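Side-chain contacts in cephalosporin acylase (Bacillus halodurans, PDB 2NLZ), which probably hydrolyses amide bonds as an N-terminal nucleophile hydrolase of the gamma-glutamyltranspeptidase family, although its natural substrate is not established: residues D[66-71]-D[217-222]; D[107-110]-D[114-117]; D[205-210]-D[390-395]; D[262-267]-D[454-459]; D[434-439]-D[449-454]. The protein carries 1 engineered substitution. All blocks are in the same frame, centred on the assembly; numbering follows the deposited sequence.

Interaction 1: D[66-71]-D[217-222]; sequences NGIGSD and ESFYRG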
# COMPACT_ATOMS: atom_id res chain seq x y z
N ASN D 66 -11.39 20.77 25.63
CA ASN D 66 -11.86 22.12 25.66
C ASN D 66 -12.71 22.41 26.86
O ASN D 66 -13.09 21.50 27.58
CB ASN D 66 -12.73 22.29 24.43
CG ASN D 66 -12.71 23.66 23.92
OD1 ASN D 66 -13.58 24.06 23.17
ND2 ASN D 66 -11.70 24.41 24.33
N GLY D 67 -13.02 23.69 27.06
CA GLY D 67 -13.98 24.11 28.08
C GLY D 67 -14.18 25.61 28.08
O GLY D 67 -13.44 26.35 27.44
N ILE D 68 -15.19 26.05 28.82
CA ILE D 68 -15.40 27.48 29.03
C ILE D 68 -14.29 27.99 29.94
O ILE D 68 -13.88 29.14 29.85
CB ILE D 68 -16.79 27.75 29.64
CG1 ILE D 68 -17.82 26.86 28.94
CG2 ILE D 68 -17.13 29.25 29.57
CD1 ILE D 68 -19.23 27.36 28.96
N GLY D 69 -13.80 27.11 30.79
CA GLY D 69 -12.65 27.41 31.64
C GLY D 69 -11.29 27.24 30.97
O GLY D 69 -10.29 27.00 31.65
N SER D 70 -11.26 27.37 29.64
CA SER D 70 -10.01 27.30 28.87
C SER D 70 -9.33 28.65 28.82
O SER D 70 -9.92 29.66 29.19
CB SER D 70 -10.31 26.85 27.44
OG SER D 70 -10.68 25.49 27.39
N ASP D 71 -8.08 28.67 28.36
CA ASP D 71 -7.59 29.91 27.75
C ASP D 71 -7.43 29.75 26.24
O ASP D 71 -7.56 28.63 25.73
CB ASP D 71 -6.38 30.57 28.46
CG ASP D 71 -5.34 29.60 28.91
OD1 ASP D 71 -4.69 29.91 29.93
OD2 ASP D 71 -5.15 28.55 28.26
N GLU D 217 -18.08 39.90 31.02
CA GLU D 217 -17.87 40.57 32.30
C GLU D 217 -18.29 39.70 33.50
O GLU D 217 -17.66 39.76 34.56
CB GLU D 217 -18.59 41.93 32.32
CG GLU D 217 -17.84 43.05 33.04
CD GLU D 217 -16.57 43.47 32.32
OE1 GLU D 217 -16.38 43.12 31.13
OE2 GLU D 217 -15.74 44.16 32.95
N SER D 218 -19.34 38.90 33.31
CA SER D 218 -19.88 38.06 34.36
C SER D 218 -18.91 36.99 34.81
O SER D 218 -18.92 36.59 35.97
CB SER D 218 -21.16 37.39 33.89
OG SER D 218 -21.53 36.35 34.76
N PHE D 219 -18.06 36.54 33.88
CA PHE D 219 -17.09 35.48 34.12
C PHE D 219 -15.94 35.94 35.02
O PHE D 219 -15.48 35.17 35.86
CB PHE D 219 -16.54 34.96 32.79
CG PHE D 219 -15.70 33.71 32.90
CD1 PHE D 219 -16.30 32.46 32.93
CD2 PHE D 219 -14.31 33.79 32.93
CE1 PHE D 219 -15.53 31.29 33.01
CE2 PHE D 219 -13.54 32.64 33.02
CZ PHE D 219 -14.15 31.38 33.06
N TYR D 220 -15.49 37.18 34.83
CA TYR D 220 -14.29 37.68 35.51
C TYR D 220 -14.53 38.61 36.70
O TYR D 220 -13.85 38.51 37.72
CB TYR D 220 -13.39 38.39 34.51
CG TYR D 220 -12.90 37.49 33.42
CD1 TYR D 220 -11.88 36.58 33.67
CD2 TYR D 220 -13.45 37.53 32.15
CE1 TYR D 220 -11.42 35.75 32.68
CE2 TYR D 220 -12.99 36.71 31.15
CZ TYR D 220 -11.97 35.82 31.41
OH TYR D 220 -11.50 34.98 30.42
N ARG D 221 -15.49 39.52 36.55
CA ARG D 221 -15.79 40.48 37.60
C ARG D 221 -17.30 40.65 37.77
O ARG D 221 -17.80 41.76 37.98
CB ARG D 221 -15.07 41.82 37.33
CG ARG D 221 -15.17 42.33 35.91
CD ARG D 221 -13.99 43.23 35.57
NE ARG D 221 -12.88 42.48 35.02
CZ ARG D 221 -12.64 42.31 33.72
NH1 ARG D 221 -13.43 42.86 32.82
NH2 ARG D 221 -11.60 41.61 33.33
N GLY D 222 -18.01 39.53 37.69
CA GLY D 222 -19.46 39.51 37.82
C GLY D 222 -19.92 38.32 38.62
O GLY D 222 -19.21 37.84 39.51

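Interaction 2: D[107-110]-D[114-117]; sequences QELP and VIPV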
# COMPACT_ATOMS: atom_id res chain seq x y z
N GLN D 107 8.50 18.27 42.80
CA GLN D 107 8.99 17.97 41.46
C GLN D 107 8.20 18.76 40.42
O GLN D 107 8.73 19.63 39.74
CB GLN D 107 8.90 16.47 41.19
CG GLN D 107 9.57 16.01 39.90
CD GLN D 107 11.08 15.95 40.01
OE1 GLN D 107 11.64 14.91 40.33
NE2 GLN D 107 11.74 17.07 39.74
N GLU D 108 6.91 18.43 40.31
CA GLU D 108 5.96 19.18 39.50
C GLU D 108 4.63 19.17 40.24
O GLU D 108 4.33 18.24 40.98
CB GLU D 108 5.83 18.57 38.10
CG GLU D 108 5.44 17.10 38.07
CD GLU D 108 5.23 16.56 36.66
OE1 GLU D 108 4.46 15.59 36.51
OE2 GLU D 108 5.83 17.10 35.71
N LEU D 109 3.83 20.22 40.06
CA LEU D 109 2.52 20.28 40.73
C LEU D 109 1.52 19.29 40.10
O LEU D 109 1.71 18.88 38.95
CB LEU D 109 1.99 21.73 40.80
CG LEU D 109 1.77 22.64 39.60
CD1 LEU D 109 0.76 23.69 39.98
CD2 LEU D 109 3.07 23.29 39.16
N PRO D 110 0.48 18.88 40.85
CA PRO D 110 -0.39 17.79 40.40
C PRO D 110 -1.15 18.12 39.13
O PRO D 110 -1.47 19.28 38.89
CB PRO D 110 -1.37 17.62 41.57
CG PRO D 110 -1.40 18.94 42.21
CD PRO D 110 0.01 19.43 42.13
N VAL D 114 -7.60 21.50 42.35
CA VAL D 114 -7.73 22.95 42.34
C VAL D 114 -6.38 23.62 42.18
O VAL D 114 -6.31 24.83 41.87
CB VAL D 114 -8.42 23.47 43.61
CG1 VAL D 114 -9.91 23.23 43.53
CG2 VAL D 114 -7.84 22.81 44.85
N ILE D 115 -5.32 22.85 42.38
CA ILE D 115 -3.96 23.38 42.43
C ILE D 115 -3.38 23.88 41.08
O ILE D 115 -2.83 24.98 41.04
CB ILE D 115 -3.01 22.41 43.18
CG1 ILE D 115 -3.53 22.18 44.60
CG2 ILE D 115 -1.59 22.97 43.24
CD1 ILE D 115 -3.51 20.73 45.04
N PRO D 116 -3.52 23.10 39.98
CA PRO D 116 -2.93 23.55 38.71
C PRO D 116 -3.79 24.51 37.88
O PRO D 116 -3.46 24.80 36.74
CB PRO D 116 -2.77 22.24 37.94
CG PRO D 116 -3.95 21.45 38.36
CD PRO D 116 -4.19 21.79 39.81
N VAL D 117 -4.90 24.97 38.45
CA VAL D 117 -5.81 25.88 37.74
C VAL D 117 -5.27 27.32 37.70
O VAL D 117 -5.03 27.93 38.74
CB VAL D 117 -7.20 25.89 38.40
CG1 VAL D 117 -8.14 26.80 37.63
CG2 VAL D 117 -7.76 24.47 38.49

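Interaction 3: D[205-210]-D[390-395]; sequences ADTLRS and TGIAMQ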
# COMPACT_ATOMS: atom_id res chain seq x y z
N ALA D 205 -25.25 26.05 28.66
CA ALA D 205 -26.16 27.03 28.07
C ALA D 205 -26.29 28.31 28.90
O ALA D 205 -26.14 29.41 28.36
CB ALA D 205 -27.51 26.40 27.86
N ASP D 206 -26.55 28.14 30.20
CA ASP D 206 -26.75 29.26 31.14
C ASP D 206 -25.54 30.19 31.19
O ASP D 206 -25.67 31.42 31.08
CB ASP D 206 -27.04 28.74 32.55
CG ASP D 206 -28.41 28.08 32.66
OD1 ASP D 206 -29.28 28.35 31.81
OD2 ASP D 206 -28.62 27.30 33.61
N THR D 207 -24.37 29.59 31.33
CA THR D 207 -23.15 30.37 31.46
C THR D 207 -22.74 31.04 30.14
O THR D 207 -22.27 32.18 30.15
CB THR D 207 -22.00 29.56 32.10
OG1 THR D 207 -20.81 30.34 32.12
CG2 THR D 207 -21.74 28.33 31.34
N LEU D 208 -22.96 30.36 29.02
CA LEU D 208 -22.68 30.98 27.73
C LEU D 208 -23.61 32.15 27.49
O LEU D 208 -23.18 33.19 27.01
CB LEU D 208 -22.78 29.98 26.59
CG LEU D 208 -21.58 29.04 26.43
CD1 LEU D 208 -21.89 27.97 25.40
CD2 LEU D 208 -20.29 29.78 26.06
N ARG D 209 -24.87 32.00 27.86
CA ARG D 209 -25.82 33.11 27.83
C ARG D 209 -25.36 34.24 28.76
O ARG D 209 -25.43 35.41 28.41
CB ARG D 209 -27.23 32.62 28.17
CG ARG D 209 -28.33 33.63 27.90
CD ARG D 209 -29.51 33.00 27.17
NE ARG D 209 -29.79 31.64 27.63
CZ ARG D 209 -30.55 30.76 26.99
NH1 ARG D 209 -31.13 31.07 25.84
NH2 ARG D 209 -30.73 29.55 27.50
N SER D 210 -24.84 33.88 29.93
CA SER D 210 -24.43 34.89 30.89
C SER D 210 -23.24 35.69 30.40
O SER D 210 -23.13 36.88 30.71
CB SER D 210 -24.14 34.27 32.27
OG SER D 210 -23.91 35.27 33.26
N THR D 390 -22.73 24.99 36.38
CA THR D 390 -22.43 25.97 35.34
C THR D 390 -21.70 25.39 34.14
O THR D 390 -21.65 26.02 33.10
CB THR D 390 -21.66 27.19 35.88
OG1 THR D 390 -21.45 28.12 34.81
CG2 THR D 390 -20.34 26.79 36.41
N GLY D 391 -21.15 24.19 34.28
CA GLY D 391 -20.47 23.54 33.16
C GLY D 391 -19.15 24.18 32.78
O GLY D 391 -18.67 24.02 31.65
N ILE D 392 -18.56 24.93 33.70
CA ILE D 392 -17.24 25.50 33.46
C ILE D 392 -16.21 24.47 33.90
O ILE D 392 -15.93 24.31 35.09
CB ILE D 392 -17.03 26.85 34.18
CG1 ILE D 392 -18.13 27.85 33.79
CG2 ILE D 392 -15.66 27.42 33.85
CD1 ILE D 392 -18.15 29.10 34.64
N ALA D 393 -15.68 23.73 32.93
CA ALA D 393 -14.58 22.84 33.21
C ALA D 393 -13.30 23.66 33.22
O ALA D 393 -12.90 24.22 32.20
CB ALA D 393 -14.52 21.75 32.18
N MET D 394 -12.66 23.72 34.38
CA MET D 394 -11.47 24.54 34.56
C MET D 394 -10.23 23.85 34.00
O MET D 394 -10.04 22.65 34.20
CB MET D 394 -11.27 24.89 36.03
CG MET D 394 -12.45 25.62 36.63
SD MET D 394 -12.69 27.29 35.99
CE MET D 394 -11.49 28.20 36.97
N GLN D 395 -9.41 24.62 33.31
CA GLN D 395 -8.15 24.14 32.75
C GLN D 395 -7.14 23.71 33.81
O GLN D 395 -7.23 24.11 34.97
CB GLN D 395 -7.53 25.23 31.87
CG GLN D 395 -7.17 26.51 32.61
CD GLN D 395 -6.47 27.50 31.71
OE1 GLN D 395 -6.08 27.15 30.60
NE2 GLN D 395 -6.31 28.74 32.17

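Interaction 4: D[262-267]-D[454-459]; sequences YRVWEI and NTIDFG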
# COMPACT_ATOMS: atom_id res chain seq x y z
N TYR D 262 8.50 33.39 2.07
CA TYR D 262 7.31 33.46 2.90
C TYR D 262 7.70 33.93 4.30
O TYR D 262 8.88 33.89 4.68
CB TYR D 262 6.64 32.08 3.00
CG TYR D 262 6.03 31.56 1.71
CD1 TYR D 262 4.66 31.66 1.49
CD2 TYR D 262 6.83 30.97 0.72
CE1 TYR D 262 4.10 31.19 0.31
CE2 TYR D 262 6.27 30.50 -0.46
CZ TYR D 262 4.90 30.61 -0.66
OH TYR D 262 4.33 30.15 -1.82
N ARG D 263 6.71 34.38 5.07
CA ARG D 263 6.92 34.64 6.49
C ARG D 263 5.98 33.77 7.34
O ARG D 263 4.76 33.77 7.15
CB ARG D 263 6.77 36.12 6.82
CG ARG D 263 7.83 37.00 6.18
CD ARG D 263 8.07 38.28 6.98
NE ARG D 263 8.90 38.06 8.16
CZ ARG D 263 10.22 38.17 8.19
NH1 ARG D 263 10.89 38.49 7.09
NH2 ARG D 263 10.89 37.96 9.31
N VAL D 264 6.58 33.03 8.26
CA VAL D 264 5.86 32.15 9.17
C VAL D 264 5.61 32.86 10.50
O VAL D 264 6.56 33.23 11.20
CB VAL D 264 6.63 30.84 9.41
CG1 VAL D 264 5.80 29.87 10.21
CG2 VAL D 264 7.02 30.22 8.09
N TRP D 265 4.34 33.05 10.85
CA TRP D 265 4.00 33.82 12.04
C TRP D 265 3.54 32.94 13.21
O TRP D 265 2.83 31.95 13.02
CB TRP D 265 2.91 34.83 11.72
CG TRP D 265 3.33 35.83 10.71
CD1 TRP D 265 3.19 35.73 9.37
CD2 TRP D 265 3.95 37.09 10.96
NE1 TRP D 265 3.69 36.85 8.75
CE2 TRP D 265 4.16 37.71 9.71
CE3 TRP D 265 4.35 37.77 12.13
CZ2 TRP D 265 4.76 38.97 9.58
CZ3 TRP D 265 4.95 39.02 12.00
CH2 TRP D 265 5.15 39.61 10.73
N GLU D 266 3.98 33.32 14.41
CA GLU D 266 3.51 32.70 15.63
C GLU D 266 3.23 33.81 16.66
O GLU D 266 3.74 34.94 16.53
CB GLU D 266 4.57 31.75 16.19
CG GLU D 266 4.99 30.59 15.28
CD GLU D 266 3.99 29.43 15.26
OE1 GLU D 266 3.14 29.33 16.18
OE2 GLU D 266 4.09 28.61 14.32
N ILE D 267 2.43 33.49 17.67
CA ILE D 267 2.33 34.31 18.88
C ILE D 267 3.69 34.27 19.60
O ILE D 267 4.29 33.19 19.70
CB ILE D 267 1.24 33.75 19.82
CG1 ILE D 267 -0.15 33.82 19.16
CG2 ILE D 267 1.27 34.43 21.20
CD1 ILE D 267 -0.58 35.22 18.70
N ASN D 454 5.89 21.10 4.14
CA ASN D 454 4.99 20.48 3.17
C ASN D 454 4.41 21.51 2.21
O ASN D 454 4.17 21.21 1.04
CB ASN D 454 3.85 19.73 3.87
CG ASN D 454 4.34 18.50 4.63
OD1 ASN D 454 5.49 18.08 4.50
ND2 ASN D 454 3.46 17.92 5.45
N THR D 455 4.18 22.71 2.70
CA THR D 455 3.59 23.76 1.89
C THR D 455 4.61 24.54 1.07
O THR D 455 4.51 24.61 -0.16
CB THR D 455 2.75 24.71 2.75
OG1 THR D 455 1.74 23.94 3.41
CG2 THR D 455 2.06 25.75 1.89
N ILE D 456 5.61 25.08 1.75
CA ILE D 456 6.60 25.94 1.10
C ILE D 456 7.63 25.14 0.31
O ILE D 456 7.84 25.37 -0.89
CB ILE D 456 7.28 26.89 2.13
CG1 ILE D 456 6.25 27.90 2.68
CG2 ILE D 456 8.49 27.59 1.52
CD1 ILE D 456 6.48 28.30 4.13
N ASP D 457 8.26 24.17 0.96
CA ASP D 457 9.31 23.38 0.33
C ASP D 457 8.80 22.38 -0.67
O ASP D 457 9.44 22.14 -1.69
CB ASP D 457 10.13 22.65 1.38
CG ASP D 457 10.88 23.58 2.27
OD1 ASP D 457 11.48 24.54 1.74
OD2 ASP D 457 10.87 23.35 3.50
N PHE D 458 7.67 21.77 -0.39
CA PHE D 458 7.28 20.60 -1.17
C PHE D 458 5.99 20.75 -1.97
O PHE D 458 5.59 19.83 -2.69
CB PHE D 458 7.29 19.36 -0.28
CG PHE D 458 8.55 19.22 0.54
CD1 PHE D 458 9.81 19.32 -0.06
CD2 PHE D 458 8.48 19.01 1.90
CE1 PHE D 458 10.97 19.20 0.69
CE2 PHE D 458 9.65 18.88 2.65
CZ PHE D 458 10.89 18.98 2.04
N GLY D 459 5.36 21.93 -1.86
CA GLY D 459 4.25 22.33 -2.74
C GLY D 459 2.98 21.49 -2.66
O GLY D 459 2.25 21.35 -3.67

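Interaction 5: D[434-439]-D[449-454]; sequences GPFGVM and MQVMMN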
# COMPACT_ATOMS: atom_id res chain seq x y z
N GLY D 434 -2.67 32.72 4.80
CA GLY D 434 -3.68 32.10 5.67
C GLY D 434 -3.34 31.55 7.05
O GLY D 434 -2.18 31.54 7.49
N PRO D 435 -4.39 31.09 7.75
CA PRO D 435 -4.24 30.47 9.06
C PRO D 435 -3.98 28.96 8.97
O PRO D 435 -4.50 28.28 8.06
CB PRO D 435 -5.58 30.75 9.72
CG PRO D 435 -6.56 30.79 8.58
CD PRO D 435 -5.80 31.17 7.33
N PHE D 436 -3.17 28.46 9.89
CA PHE D 436 -2.90 27.04 10.00
C PHE D 436 -2.63 26.72 11.47
O PHE D 436 -2.31 27.62 12.25
CB PHE D 436 -1.71 26.62 9.13
CG PHE D 436 -0.39 27.13 9.63
CD1 PHE D 436 0.09 28.35 9.23
CD2 PHE D 436 0.39 26.36 10.50
CE1 PHE D 436 1.29 28.81 9.68
CE2 PHE D 436 1.60 26.82 10.95
CZ PHE D 436 2.05 28.05 10.54
N GLY D 437 -2.79 25.45 11.83
CA GLY D 437 -2.42 24.98 13.16
C GLY D 437 -2.46 23.47 13.20
O GLY D 437 -3.25 22.85 12.48
N VAL D 438 -1.58 22.87 14.00
CA VAL D 438 -1.69 21.45 14.30
C VAL D 438 -1.69 21.19 15.80
O VAL D 438 -0.64 21.06 16.43
CB VAL D 438 -0.61 20.60 13.62
CG1 VAL D 438 -0.90 19.11 13.83
CG2 VAL D 438 -0.56 20.90 12.14
N MET D 439 -2.91 21.16 16.35
CA MET D 439 -3.30 20.55 17.63
C MET D 439 -2.37 19.45 18.17
O MET D 439 -1.86 18.64 17.41
CB MET D 439 -4.70 19.95 17.39
CG MET D 439 -5.61 19.77 18.57
SD MET D 439 -5.26 18.31 19.57
CE MET D 439 -5.09 17.01 18.38
N MET D 449 6.14 22.78 11.88
CA MET D 449 7.30 22.66 11.01
C MET D 449 6.96 21.78 9.81
O MET D 449 7.38 22.08 8.69
CB MET D 449 8.52 22.09 11.74
CG MET D 449 9.82 22.34 10.97
SD MET D 449 11.36 21.59 11.56
CE MET D 449 10.85 19.91 11.68
N GLN D 450 6.21 20.71 10.06
CA GLN D 450 5.87 19.79 8.98
C GLN D 450 4.94 20.41 7.95
O GLN D 450 5.27 20.37 6.76
CB GLN D 450 5.38 18.43 9.51
CG GLN D 450 6.52 17.61 10.12
CD GLN D 450 6.03 16.46 10.99
OE1 GLN D 450 5.61 15.42 10.49
NE2 GLN D 450 6.12 16.63 12.31
N VAL D 451 3.83 21.03 8.37
CA VAL D 451 2.92 21.66 7.39
C VAL D 451 3.60 22.80 6.63
O VAL D 451 3.33 22.99 5.44
CB VAL D 451 1.54 22.13 7.95
CG1 VAL D 451 0.82 21.02 8.70
CG2 VAL D 451 1.68 23.35 8.83
N MET D 452 4.49 23.53 7.31
CA MET D 452 5.19 24.64 6.66
C MET D 452 6.13 24.14 5.56
O MET D 452 6.18 24.70 4.46
CB MET D 452 5.92 25.55 7.66
CG MET D 452 5.02 26.57 8.38
SD MET D 452 4.04 27.61 7.27
CE MET D 452 2.50 26.70 7.08
N MET D 453 6.86 23.08 5.86
CA MET D 453 7.75 22.49 4.86
C MET D 453 6.98 21.76 3.76
O MET D 453 7.35 21.82 2.59
CB MET D 453 8.76 21.58 5.52
CG MET D 453 9.75 22.34 6.33
SD MET D 453 11.24 21.39 6.49
CE MET D 453 11.23 21.18 8.23
N ASN D 454 5.89 21.10 4.14
CA ASN D 454 4.99 20.48 3.17
C ASN D 454 4.41 21.51 2.21
O ASN D 454 4.17 21.21 1.04
CB ASN D 454 3.85 19.73 3.87
CG ASN D 454 4.34 18.50 4.63
OD1 ASN D 454 5.49 18.08 4.50
ND2 ASN D 454 3.46 17.92 5.45

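Interaction 1: D[66-71]-D[217-222]
Ile68 and Gly69 form the middle of a type I beta turn from Gly67 to Ser70, and the bend faces Phe219 on the short helix 217-221. The two backbones stay well apart: the closest CA atoms, those of Gly69 and Phe219, are 9.5 Å from each other, which leaves the gap to be bridged mainly by the Phe219 side chain. In this member of the gamma-glutamyltranspeptidase family, which belongs to the Ntn hydrolases, the contact joins the loop before strand 71-78 to the weakly bonded helix 217-221. Phe219 holds its CG anti to the backbone N (chi1 -170°), which sends the ring out from the helix with CZ leading. CZ comes to 3.9 Å from the carbonyl O of Ile68 and to 4.5 Å from CA of Gly69, both met obliquely. Ile68 adds its branch methyl, CG2 lying 4.3 Å from Phe219 CE1, while the longer arm of the isoleucine leads away toward helix 202-212. No hydrogen bond crosses the contact, and only 87 Å² is buried in all, so this is light van der Waals packing. Pro123 and Ile211 also touch the Phe219 side chain. Next to it, Tyr220 OH is hydrogen-bonded with Pro120 O and with Gly124 N. The two aromatic side chains of the helix meet as well: CD2 of Phe219 lies 3.4 Å above the plane of the Tyr220 ring, over its centre, and CG of Tyr220 lies in the plane of the Phe219 ring, at its edge.

Interaction 2: D[107-110]-D[114-117]
Pro110 and Ile115 lie roughly perpendicular to each other, the proline ring laid against the branch point of the isoleucine. Both belong to the long loop between helix 97-101 and helix 122-133 of this Ntn-hydrolase-family protein. Neither segment is helix or strand, and the chain bends back enough to bring the CA atoms of Pro110 and Pro116 within 6.5 Å. Three carbon contacts mark where the two side chains meet. CG of Pro110 is 3.9 Å from CB of Ile115 and 4.0 Å from its CD1, and the ring atom CD of Pro110 sits 4.0 Å from Ile115 CG2. The proline thus touches the centre of the side chain and both of its arms. Ile115 has CG2 anti to the backbone N and CG1 beside it (chi1 -58°), which turns both branches toward Pro110. The second proline of the contact, Pro116, has its ring beside the carbonyl O of Pro110. No hydrogen bond joins the segments; 195 Å² is buried in all, and the side-chain contacts are apolar. The polar backbone looks instead to a neighbouring loop: Leu109 O receives a weak hydrogen bond from His399 ND1, and Pro116 pairs through its backbone with Gly398. Leu109 approaches from next to Pro110 through a single methyl. Its CG takes the crowded position between the backbone N and the carbonyl carbon (chi1 57°), and CD1 reaches CA of Pro116 at 3.9 Å and CG2 of Ile115 at 4.1 Å.

Interaction 3: D[205-210]-D[390-395]
Thr207 and Thr390 meet side chain to side chain, turned nearly square to one another, and their approach makes most of this contact. The type is van der Waals packing that includes oxygen atoms: OG1 of Thr390 faces CB of Thr207, and the two OG1 atoms are 3.5 Å apart. No hydrogen bond is identified across the segments. Thr207 has OG1 anti to the backbone N (chi1 176°), which puts its methyl CG2 between the backbone N and the carbonyl carbon. That methyl is modelled very near the carbonyl O of Thr390, as CB is to Thr390 OG1, but at 2.7 Å resolution the closeness of both is doubtful evidence. A methyl-to-hydroxyl van der Waals touch comes from Ile392, whose side chain ends nearer to the helix than it starts; its CD1 is 3.9 Å from Thr207 OG1. Thr207 is therefore met by residues on both sides of Gly391, which has positive phi (71°). In fold terms, helix 202-212 here packs on the start of the weakly bonded strand 392-393 and the loop before it; that strand pairs with strand 386-387 in a two-stranded antiparallel sheet apart from the main strands of this Ntn-family protein. Leu224 of helix 223-234 touches both threonines. Within the helix, Arg209 N bonds Ala205 O at 2.9 Å, and Ser210 N bonds Asp206 O at 2.8 Å. Met394 and Gln395 bond through their backbones to Ser383 and Gly69. Among polar side chains, Arg209 NH2 forms a salt bridge to Glu150 OE2, and Ser210 OG is hydrogen-bonded with Ser218 OG.

Interaction 4: D[262-267]-D[454-459]
Strand 262-266 and the C-terminal end of helix 444-457 meet here in a strand-to-helix packing consistent with the layered sheet-and-helix architecture of Ntn hydrolases, with Tyr262 and Ile456 as the principal pair. The CA atoms of these two residues are 7.8 Å apart, and their side chains run antiparallel alongside each other. Ile456 lays CG1 over one face of the Tyr262 ring, 3.9 Å from the ring centroid and 21° off the normal, a CH-pi contact displaced toward the rim. Its two branches spread along that side of the tyrosine: CG2 is 3.8 Å from Tyr262 CD2, and CD1 is 3.9 Å from Tyr262 CB. With chi1 at -66°, CG1 of Ile456 stands beside the backbone N and CG2 anti to it, which lets both branches reach the aromatic group. CD1 also extends to Val264 CG2 at 4.4 Å, a looser touch two residues along the strand. Leu426 of the adjoining strand contacts Tyr262, Val264 and Ile456, and Lys428 makes a cation-pi contact with the tyrosine. A serine at Tyr262 would probably leave Ile456 without its aromatic platform and Lys428 without its pi partner. Thr455, one residue before Ile456, packs on Phe5 of the second subunit. Since no hydrogen bond joins the two segments, the contact depends on dispersion and on the shape match between a branched aliphatic chain and a ring face.

Interaction 5: D[434-439]-D[449-454]
The Phe436 ring carries the methyl end of Met452 on one face: CE lies 3.5 Å from the ring centroid and only 11° off the normal, a nearly central CH-pi contact. The sulfur sits further out, SD being 4.3 Å from the same centroid at an oblique 31°, which makes the pair a Met-aromatic contact as well. Val451 reaches the ring obliquely, its CG2 3.7 Å from Phe436 CD2, and His448 meets Phe436 edge-to-face. This is the sheet-to-helix interface expected of the layered Ntn-hydrolase fold. Strand 434-438 and helix 449-454 have axes 9.0 Å apart at their closest, with directions 135° apart, so the helix runs obliquely back, nearer antiparallel than parallel to the strand that precedes it. The methionine gains its place by folding: bends at chi2 and chi3 carry CE back over the ring, and the side chains of Phe436 and Met452 stand close to perpendicular. Phe436 projects toward the helix, as does Val438 two residues on; Gly437 between them has no side chain. Ile514 and Trp516 of strand 512-517 also touch the phenylalanine, and Trp516 touches Met452 too, completing a buried apolar group. Replacing the Phe436 ring by an alanine is likely to open a gap beside Met452, taking away the surface its methyl rests on and leaving its end less constrained. At the other end of the contact the two valines lie alongside each other, pointing opposite ways, with Val438 CG2 3.7 Å from Val451 CG1.

The five contacts fall into two groups on opposite sides of the chain's centre. Interactions 1 and 3, with centres 7 Å apart, share a buried region where helices 202-212 and 217-221 follow each other; their segments alternate along the chain, and a weak hydrogen bond between Asp71 and Gln395 ties them together. Interaction 2, which lies within the sequence span of interaction 1, borders this group, Val117 packing on Met394. Interactions 4 and 5 have centres about 37 and 31 Å from that of interaction 3 and 7 Å from each other; they share Asn454 and helix 444-457, and interaction 5 falls within the span bridged by interaction 4. Contacts both local (2 and 5) and distant in sequence (1, 3 and 4) thus occur on both sides of one Ntn-family fold.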